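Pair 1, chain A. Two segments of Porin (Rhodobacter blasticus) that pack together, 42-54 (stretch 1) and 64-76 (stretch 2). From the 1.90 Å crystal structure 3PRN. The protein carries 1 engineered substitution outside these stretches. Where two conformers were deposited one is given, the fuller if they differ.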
# COMPACT_ATOMS: atom_id res chain seq x y z
N ASP A 42 28.54 7.67 8.24
CA ASP A 42 29.52 7.93 9.33
C ASP A 42 29.91 9.39 9.34
O ASP A 42 30.52 9.82 10.30
CB ASP A 42 30.64 6.94 9.31
CG ASP A 42 31.42 6.92 8.03
OD1 ASP A 42 31.44 7.89 7.25
OD2 ASP A 42 32.03 5.88 7.73
N GLN A 43 29.52 10.14 8.31
CA GLN A 43 29.82 11.56 8.27
C GLN A 43 28.81 12.28 9.16
O GLN A 43 28.88 13.49 9.33
CB GLN A 43 29.69 12.06 6.82
CG GLN A 43 30.41 11.15 5.84
CD GLN A 43 31.91 11.26 5.99
OE1 GLN A 43 32.41 12.37 6.13
NE2 GLN A 43 32.66 10.18 5.98
N GLY A 44 27.79 11.59 9.68
CA GLY A 44 26.80 12.27 10.51
C GLY A 44 25.63 12.87 9.71
O GLY A 44 24.87 13.70 10.27
N VAL A 45 25.53 12.63 8.41
CA VAL A 45 24.41 13.11 7.60
C VAL A 45 23.39 11.99 7.51
O VAL A 45 23.81 10.89 7.14
CB VAL A 45 24.87 13.46 6.17
CG1 VAL A 45 23.70 14.03 5.36
CG2 VAL A 45 26.00 14.49 6.28
N THR A 46 22.15 12.19 7.89
CA THR A 46 21.15 11.13 7.76
C THR A 46 20.25 11.48 6.56
O THR A 46 19.90 12.65 6.38
CB THR A 46 20.28 11.10 9.04
OG1 THR A 46 21.13 10.68 10.10
CG2 THR A 46 19.14 10.09 8.90
N PHE A 47 19.88 10.51 5.77
CA PHE A 47 18.95 10.64 4.66
C PHE A 47 17.69 9.82 5.02
O PHE A 47 17.81 8.76 5.62
CB PHE A 47 19.45 10.16 3.31
CG PHE A 47 20.65 10.96 2.85
CD1 PHE A 47 21.91 10.66 3.35
CD2 PHE A 47 20.49 12.00 1.93
CE1 PHE A 47 23.01 11.41 2.92
CE2 PHE A 47 21.58 12.72 1.49
CZ PHE A 47 22.85 12.43 2.00
N GLY A 48 16.53 10.36 4.70
CA GLY A 48 15.30 9.64 5.01
C GLY A 48 14.22 9.89 3.96
O GLY A 48 14.20 10.86 3.19
N ALA A 49 13.26 8.96 3.95
CA ALA A 49 12.12 9.05 3.04
C ALA A 49 10.91 8.55 3.85
O ALA A 49 11.09 7.65 4.69
CB ALA A 49 12.28 8.35 1.72
N LYS A 50 9.73 9.13 3.66
CA LYS A 50 8.58 8.59 4.35
C LYS A 50 7.34 8.56 3.44
O LYS A 50 7.13 9.41 2.56
CB LYS A 50 8.33 9.37 5.61
CG LYS A 50 7.06 10.20 5.68
CD LYS A 50 6.67 10.50 7.14
CE LYS A 50 6.28 11.96 7.39
NZ LYS A 50 6.06 12.27 8.82
N LEU A 51 6.55 7.54 3.72
CA LEU A 51 5.29 7.33 3.02
C LEU A 51 4.23 7.10 4.12
O LEU A 51 4.54 6.43 5.15
CB LEU A 51 5.37 6.12 2.10
CG LEU A 51 4.22 5.88 1.16
CD1 LEU A 51 4.16 6.96 0.07
CD2 LEU A 51 4.33 4.52 0.50
N ARG A 52 3.00 7.55 3.92
CA ARG A 52 1.91 7.27 4.86
C ARG A 52 0.75 6.52 4.17
O ARG A 52 0.39 6.80 3.00
CB ARG A 52 1.34 8.60 5.42
CG ARG A 52 0.17 8.48 6.38
CD ARG A 52 -0.06 9.79 7.15
NE ARG A 52 1.12 10.03 8.08
CZ ARG A 52 1.23 11.15 8.79
NH1 ARG A 52 0.28 12.13 8.70
NH2 ARG A 52 2.24 11.33 9.63
N MET A 53 0.14 5.57 4.87
CA MET A 53 -1.05 4.85 4.43
C MET A 53 -2.07 5.10 5.56
O MET A 53 -1.86 4.74 6.71
CB MET A 53 -0.85 3.34 4.27
CG MET A 53 0.11 3.09 3.05
SD MET A 53 0.40 1.26 2.93
CE MET A 53 -1.11 0.86 2.05
N GLN A 54 -3.09 5.93 5.26
CA GLN A 54 -4.08 6.26 6.25
C GLN A 54 -5.49 5.98 5.73
O GLN A 54 -5.77 6.37 4.60
CB GLN A 54 -4.01 7.73 6.63
CG GLN A 54 -4.97 8.14 7.77
CD GLN A 54 -4.71 9.60 8.13
OE1 GLN A 54 -3.56 9.88 8.55
NE2 GLN A 54 -5.69 10.48 7.97
N THR A 64 -7.38 1.70 0.96
CA THR A 64 -6.32 2.54 1.52
C THR A 64 -5.15 2.55 0.52
O THR A 64 -4.81 1.44 -0.01
CB THR A 64 -5.79 1.89 2.83
OG1 THR A 64 -6.92 1.65 3.69
CG2 THR A 64 -4.82 2.79 3.63
N ALA A 65 -4.52 3.67 0.39
CA ALA A 65 -3.39 3.83 -0.51
C ALA A 65 -2.31 4.69 0.18
O ALA A 65 -2.56 5.14 1.29
CB ALA A 65 -3.81 4.48 -1.82
N GLY A 66 -1.17 4.77 -0.48
CA GLY A 66 -0.09 5.60 0.08
C GLY A 66 -0.33 7.04 -0.47
O GLY A 66 -1.05 7.25 -1.46
N ASN A 67 0.31 7.99 0.19
CA ASN A 67 0.28 9.40 -0.20
C ASN A 67 1.52 9.71 -1.09
O ASN A 67 2.17 8.76 -1.60
CB ASN A 67 0.20 10.32 1.00
CG ASN A 67 1.37 10.26 1.92
OD1 ASN A 67 2.21 9.35 1.79
ND2 ASN A 67 1.50 11.16 2.88
N ALA A 68 1.86 11.00 -1.26
CA ALA A 68 3.07 11.32 -2.06
C ALA A 68 4.25 11.41 -1.08
O ALA A 68 4.07 11.72 0.12
CB ALA A 68 2.83 12.67 -2.74
N ALA A 69 5.45 11.07 -1.55
CA ALA A 69 6.61 10.90 -0.68
C ALA A 69 7.19 12.22 -0.19
O ALA A 69 7.03 13.28 -0.82
CB ALA A 69 7.78 10.24 -1.49
N GLN A 70 7.86 12.09 0.93
CA GLN A 70 8.62 13.18 1.56
C GLN A 70 10.07 12.65 1.69
O GLN A 70 10.24 11.49 2.12
CB GLN A 70 8.04 13.53 2.92
CG GLN A 70 8.83 14.65 3.61
CD GLN A 70 8.44 14.86 5.07
OE1 GLN A 70 9.20 14.52 5.97
NE2 GLN A 70 7.28 15.42 5.36
N PHE A 71 11.08 13.46 1.43
CA PHE A 71 12.48 13.14 1.53
C PHE A 71 13.18 14.17 2.42
O PHE A 71 12.84 15.35 2.37
CB PHE A 71 13.23 13.13 0.19
CG PHE A 71 12.51 12.34 -0.87
CD1 PHE A 71 11.50 12.93 -1.61
CD2 PHE A 71 12.81 10.99 -1.08
CE1 PHE A 71 10.77 12.21 -2.58
CE2 PHE A 71 12.12 10.29 -2.09
CZ PHE A 71 11.10 10.89 -2.82
N TRP A 72 14.16 13.76 3.20
CA TRP A 72 14.90 14.74 3.99
C TRP A 72 16.37 14.35 4.12
O TRP A 72 16.76 13.21 3.93
CB TRP A 72 14.28 14.94 5.36
CG TRP A 72 14.41 13.77 6.29
CD1 TRP A 72 15.47 13.47 7.15
CD2 TRP A 72 13.44 12.72 6.50
NE1 TRP A 72 15.21 12.32 7.84
CE2 TRP A 72 13.97 11.84 7.46
CE3 TRP A 72 12.18 12.47 5.93
CZ2 TRP A 72 13.29 10.71 7.89
CZ3 TRP A 72 11.51 11.33 6.36
CH2 TRP A 72 12.07 10.46 7.33
N THR A 73 17.17 15.38 4.50
CA THR A 73 18.57 15.20 4.81
C THR A 73 18.82 16.03 6.09
O THR A 73 18.32 17.19 6.10
CB THR A 73 19.54 15.68 3.73
OG1 THR A 73 19.56 17.12 3.72
CG2 THR A 73 19.08 15.22 2.35
N SER A 74 19.39 15.43 7.11
CA SER A 74 19.65 16.07 8.37
C SER A 74 21.14 16.03 8.70
O SER A 74 21.82 15.03 8.46
CB SER A 74 19.08 15.38 9.63
OG SER A 74 17.67 15.44 9.61
N TYR A 75 21.58 17.12 9.29
CA TYR A 75 22.97 17.28 9.69
C TYR A 75 23.09 18.41 10.72
O TYR A 75 22.67 19.52 10.44
CB TYR A 75 23.81 17.66 8.47
CG TYR A 75 25.28 17.84 8.82
CD1 TYR A 75 25.99 16.78 9.36
CD2 TYR A 75 25.89 19.08 8.60
CE1 TYR A 75 27.34 16.94 9.68
CE2 TYR A 75 27.24 19.24 8.92
CZ TYR A 75 27.96 18.17 9.47
OH TYR A 75 29.27 18.33 9.79
N ASN A 76 23.57 18.07 11.89
CA ASN A 76 23.85 19.04 12.94
C ASN A 76 22.67 19.91 13.32
O ASN A 76 22.86 21.16 13.37
CB ASN A 76 24.92 20.00 12.38
CG ASN A 76 26.36 19.79 12.84
OD1 ASN A 76 26.87 18.68 12.77
ND2 ASN A 76 27.05 20.82 13.28
O HOH W 1 5.16 11.33 2.70
O HOH W 2 -5.73 6.12 1.65
O HOH W 3 -2.53 7.60 3.01

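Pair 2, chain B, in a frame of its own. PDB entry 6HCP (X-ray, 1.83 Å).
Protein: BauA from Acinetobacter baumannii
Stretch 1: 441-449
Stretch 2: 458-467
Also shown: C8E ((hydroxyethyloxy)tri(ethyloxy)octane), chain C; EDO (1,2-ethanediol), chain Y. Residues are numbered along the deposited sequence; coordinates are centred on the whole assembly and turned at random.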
# COMPACT_ATOMS: atom_id res chain seq x y z
N GLY B 441 11.48 23.05 -48.56
CA GLY B 441 10.36 23.95 -48.60
C GLY B 441 10.64 25.27 -47.91
O GLY B 441 11.67 25.45 -47.25
N LEU B 442 9.70 26.19 -48.07
CA LEU B 442 9.72 27.39 -47.27
C LEU B 442 8.30 27.81 -46.93
O LEU B 442 7.34 27.40 -47.58
CB LEU B 442 10.51 28.47 -48.01
CG LEU B 442 9.82 29.14 -49.18
CD1 LEU B 442 8.79 30.15 -48.70
CD2 LEU B 442 10.86 29.83 -50.05
N ARG B 443 8.19 28.63 -45.87
CA ARG B 443 6.95 29.21 -45.45
C ARG B 443 7.18 30.67 -45.06
O ARG B 443 8.15 31.01 -44.42
CB ARG B 443 6.33 28.41 -44.30
CG ARG B 443 5.04 28.99 -43.76
CD ARG B 443 4.36 28.11 -42.70
NE ARG B 443 4.08 26.76 -43.17
CZ ARG B 443 3.16 26.45 -44.07
NH1 ARG B 443 2.20 27.32 -44.38
NH2 ARG B 443 3.21 25.25 -44.65
N HIS B 444 6.24 31.52 -45.46
CA HIS B 444 6.27 32.92 -45.11
C HIS B 444 5.12 33.15 -44.13
O HIS B 444 3.98 32.81 -44.41
CB HIS B 444 6.12 33.82 -46.36
CG HIS B 444 6.26 35.28 -46.05
ND1 HIS B 444 7.48 35.86 -45.78
CD2 HIS B 444 5.34 36.27 -45.97
CE1 HIS B 444 7.30 37.12 -45.47
NE2 HIS B 444 6.01 37.42 -45.62
N GLN B 445 5.48 33.68 -42.96
CA GLN B 445 4.59 33.75 -41.80
C GLN B 445 4.42 35.22 -41.40
O GLN B 445 5.41 35.93 -41.26
CB GLN B 445 5.21 32.97 -40.64
CG GLN B 445 4.38 33.02 -39.35
CD GLN B 445 3.23 32.06 -39.41
OE1 GLN B 445 3.40 30.87 -39.68
NE2 GLN B 445 2.05 32.57 -39.15
N THR B 446 3.17 35.62 -41.13
CA THR B 446 2.88 36.93 -40.60
C THR B 446 2.14 36.80 -39.27
O THR B 446 1.34 35.91 -39.09
CB THR B 446 2.08 37.77 -41.62
OG1 THR B 446 2.85 37.82 -42.83
CG2 THR B 446 1.86 39.19 -41.15
N VAL B 447 2.29 37.82 -38.40
CA VAL B 447 1.59 37.86 -37.12
C VAL B 447 1.36 39.32 -36.71
O VAL B 447 2.22 40.19 -36.91
CB VAL B 447 2.39 37.12 -36.04
CG1 VAL B 447 3.77 37.71 -35.85
CG2 VAL B 447 1.66 37.08 -34.71
N LYS B 448 0.20 39.55 -36.09
CA LYS B 448 -0.09 40.82 -35.46
C LYS B 448 -0.90 40.58 -34.18
O LYS B 448 -1.92 39.91 -34.24
CB LYS B 448 -0.91 41.71 -36.40
CG LYS B 448 -1.16 43.12 -35.87
CD LYS B 448 -1.85 44.03 -36.85
CE LYS B 448 -2.04 45.41 -36.24
NZ LYS B 448 -2.83 46.29 -37.12
N ALA B 449 -0.51 41.28 -33.12
CA ALA B 449 -1.26 41.29 -31.84
C ALA B 449 -1.70 42.72 -31.53
O ALA B 449 -0.96 43.70 -31.79
CB ALA B 449 -0.41 40.73 -30.71
N GLU B 458 1.10 49.14 -32.68
CA GLU B 458 0.74 47.77 -33.02
C GLU B 458 0.85 47.58 -34.54
O GLU B 458 0.15 48.27 -35.30
CB GLU B 458 -0.68 47.47 -32.54
CG GLU B 458 -0.78 47.51 -31.02
CD GLU B 458 -2.20 47.55 -30.49
OE1 GLU B 458 -3.11 47.93 -31.24
OE2 GLU B 458 -2.40 47.11 -29.36
N ASN B 459 1.75 46.70 -34.96
CA ASN B 459 2.05 46.50 -36.39
C ASN B 459 2.28 45.01 -36.64
O ASN B 459 2.95 44.35 -35.82
CB ASN B 459 3.28 47.30 -36.82
CG ASN B 459 3.09 48.80 -36.70
OD1 ASN B 459 3.76 49.48 -35.91
ND2 ASN B 459 2.17 49.31 -37.48
N ALA B 460 1.87 44.54 -37.82
CA ALA B 460 2.17 43.17 -38.30
C ALA B 460 3.66 43.05 -38.58
O ALA B 460 4.31 44.01 -38.98
CB ALA B 460 1.37 42.85 -39.53
N LYS B 461 4.20 41.85 -38.34
CA LYS B 461 5.58 41.53 -38.66
C LYS B 461 5.59 40.16 -39.34
O LYS B 461 4.67 39.37 -39.17
CB LYS B 461 6.46 41.52 -37.40
CG LYS B 461 6.59 42.87 -36.70
CD LYS B 461 7.31 43.93 -37.51
CE LYS B 461 7.13 45.31 -36.90
NZ LYS B 461 7.84 46.35 -37.66
N SER B 462 6.67 39.87 -40.07
CA SER B 462 6.73 38.67 -40.92
C SER B 462 8.11 38.05 -40.78
O SER B 462 9.11 38.75 -40.48
CB SER B 462 6.43 38.99 -42.38
OG SER B 462 5.12 39.49 -42.52
N ALA B 463 8.18 36.78 -41.16
CA ALA B 463 9.43 36.09 -41.35
C ALA B 463 9.24 34.98 -42.39
O ALA B 463 8.14 34.48 -42.58
CB ALA B 463 9.91 35.52 -40.04
N THR B 464 10.37 34.54 -42.94
CA THR B 464 10.41 33.45 -43.90
C THR B 464 11.29 32.34 -43.34
O THR B 464 12.40 32.62 -42.89
CB THR B 464 10.95 33.92 -45.26
OG1 THR B 464 10.19 35.05 -45.68
CG2 THR B 464 10.85 32.85 -46.32
N THR B 465 10.73 31.11 -43.31
CA THR B 465 11.34 29.99 -42.66
C THR B 465 11.54 28.86 -43.67
O THR B 465 10.59 28.36 -44.25
CB THR B 465 10.52 29.57 -41.43
OG1 THR B 465 11.29 28.59 -40.74
CG2 THR B 465 9.14 29.06 -41.74
N PRO B 466 12.77 28.34 -43.82
CA PRO B 466 13.00 27.19 -44.68
C PRO B 466 12.99 25.88 -43.88
O PRO B 466 13.14 25.90 -42.66
CB PRO B 466 14.40 27.47 -45.22
CG PRO B 466 15.10 28.14 -44.04
CD PRO B 466 14.02 28.93 -43.32
N GLY B 467 12.93 24.76 -44.60
CA GLY B 467 13.18 23.45 -44.02
C GLY B 467 13.74 22.52 -45.08
O GLY B 467 13.45 22.68 -46.28
C1 C8E C . 20.62 28.03 -42.88
C2 C8E C . 20.02 26.72 -43.36
C3 C8E C . 18.99 27.00 -44.45
C4 C8E C . 18.34 25.73 -44.98
C5 C8E C . 18.16 25.83 -46.49
C6 C8E C . 16.88 25.23 -47.00
C7 C8E C . 16.27 26.14 -48.03
C8 C8E C . 15.26 25.37 -48.82
O9 C8E C . 14.50 26.31 -49.56
C10 C8E C . 14.26 25.95 -50.90
C11 C8E C . 12.99 26.61 -51.42
O12 C8E C . 12.16 25.61 -52.02
C13 C8E C . 11.75 25.86 -53.36
C14 C8E C . 10.35 25.29 -53.56
O15 C8E C . 10.28 23.94 -53.11
C1 EDO Y . 7.51 49.75 -35.91
O1 EDO Y . 7.09 49.11 -37.11
C2 EDO Y . 7.28 48.72 -34.83
O2 EDO Y . 8.51 47.92 -34.70
O HOH W 4 5.09 39.91 -45.29
O HOH W 5 -2.64 49.03 -35.82
O HOH W 6 2.29 42.58 -33.64

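The sharpest difference lies at one matched cross-strand pair. In pair 1 it is Gly48(A) with Trp72(A); in pair 2 it is Gln445(B) with Ala463(B). Trp72(A) has chi1 at p, and its ring lies back over the neighbouring strand. Gly48(A) CA sits 3.7 Å from the centroid of the Trp72(A) six-membered ring, over its face, in a CH-pi contact. A CB on Gly48(A) would fall 2.2 Å from Trp72(A) CZ2, a clash, so the ring occupies the space a side chain would need. In pair 2 the large residue is on the other strand. Gln445(B) starts on the same face as Ala463(B), but its end leads away, and Ala463(B) has only a methyl side chain, so no ring lies over stretch 1 here.

The backbone frame is the same. Both pairs are antiparallel strands, with 161° between their N-to-C directions in each. Fourteen central residues superpose with an RMSD of 0.5 Å. The matched ladder runs through three hydrogen-bonded pairs: Thr46(A)-Ser74(A) on Arg443(B)-Thr465(B), Gly48(A)-Trp72(A) on Gln445(B)-Ala463(B), and Lys50(A)-Gln70(A) on Val447(B)-Lys461(B). Each makes two N-H...O bonds. Gly48(A) N to Trp72(A) O is 3.0 Å, and Gln445(B) N to Ala463(B) O is 2.8 Å. CA-H...O contacts fill the intervals in both.

The opposite face is packed by different chemistry. In pair 1 it carries Phe47(A), Thr73(A), Ala49(A) and Phe71(A). Phe47(A) CD2 lies 3.5 Å from Thr73(A) CG2, and Ala49(A) CB lies 3.9 Å from Phe71(A) CD2. These are apolar contacts. The matched residues in pair 2 are His444(B), Thr464(B), Thr446(B) and Ser462(B), and they hydrogen-bond instead. His444(B) ND1 is 2.8 Å from Thr464(B) OG1, and Thr446(B) OG1 is 2.8 Å from Ser462(B) OG. Water 4 joins the two side-chain pairs, at 2.7 Å from His444(B) NE2 and 2.8 Å from Ser462(B) OG. Thr73(A) and Thr464(B) match within 0.1 Å at CA, yet one threonine offers a methyl to a phenyl ring and the other a hydroxyl to an imidazole.

Lys50(A) matches Val447(B). Lys50(A) CB lies 3.8 Å from Trp72(A) CZ3, at the ring edge, so the indole is lined by three residues of stretch 1, Gly48(A) and Ala49(A) over one face and Lys50(A) at the edge. Val447(B) has no such ring to meet. Lys461(B), the match of Gln70(A), turns its end away from stretch 1, and its NZ bonds EDO O1 at 2.9 Å.

Beyond the ladder the closures differ. In pair 1, Asn67(A) OD1 accepts from Arg52(A) N at 2.9 Å, a side chain standing in for a backbone carbonyl. Water 1 links Lys50(A) O and Ala68(A) O, at 2.8 Å from each. In pair 2, Ala449(B), the match of Arg52(A), instead reaches water: its N is 3.1 Å from water 6, which also bonds Asn459(B) O at 2.9 Å.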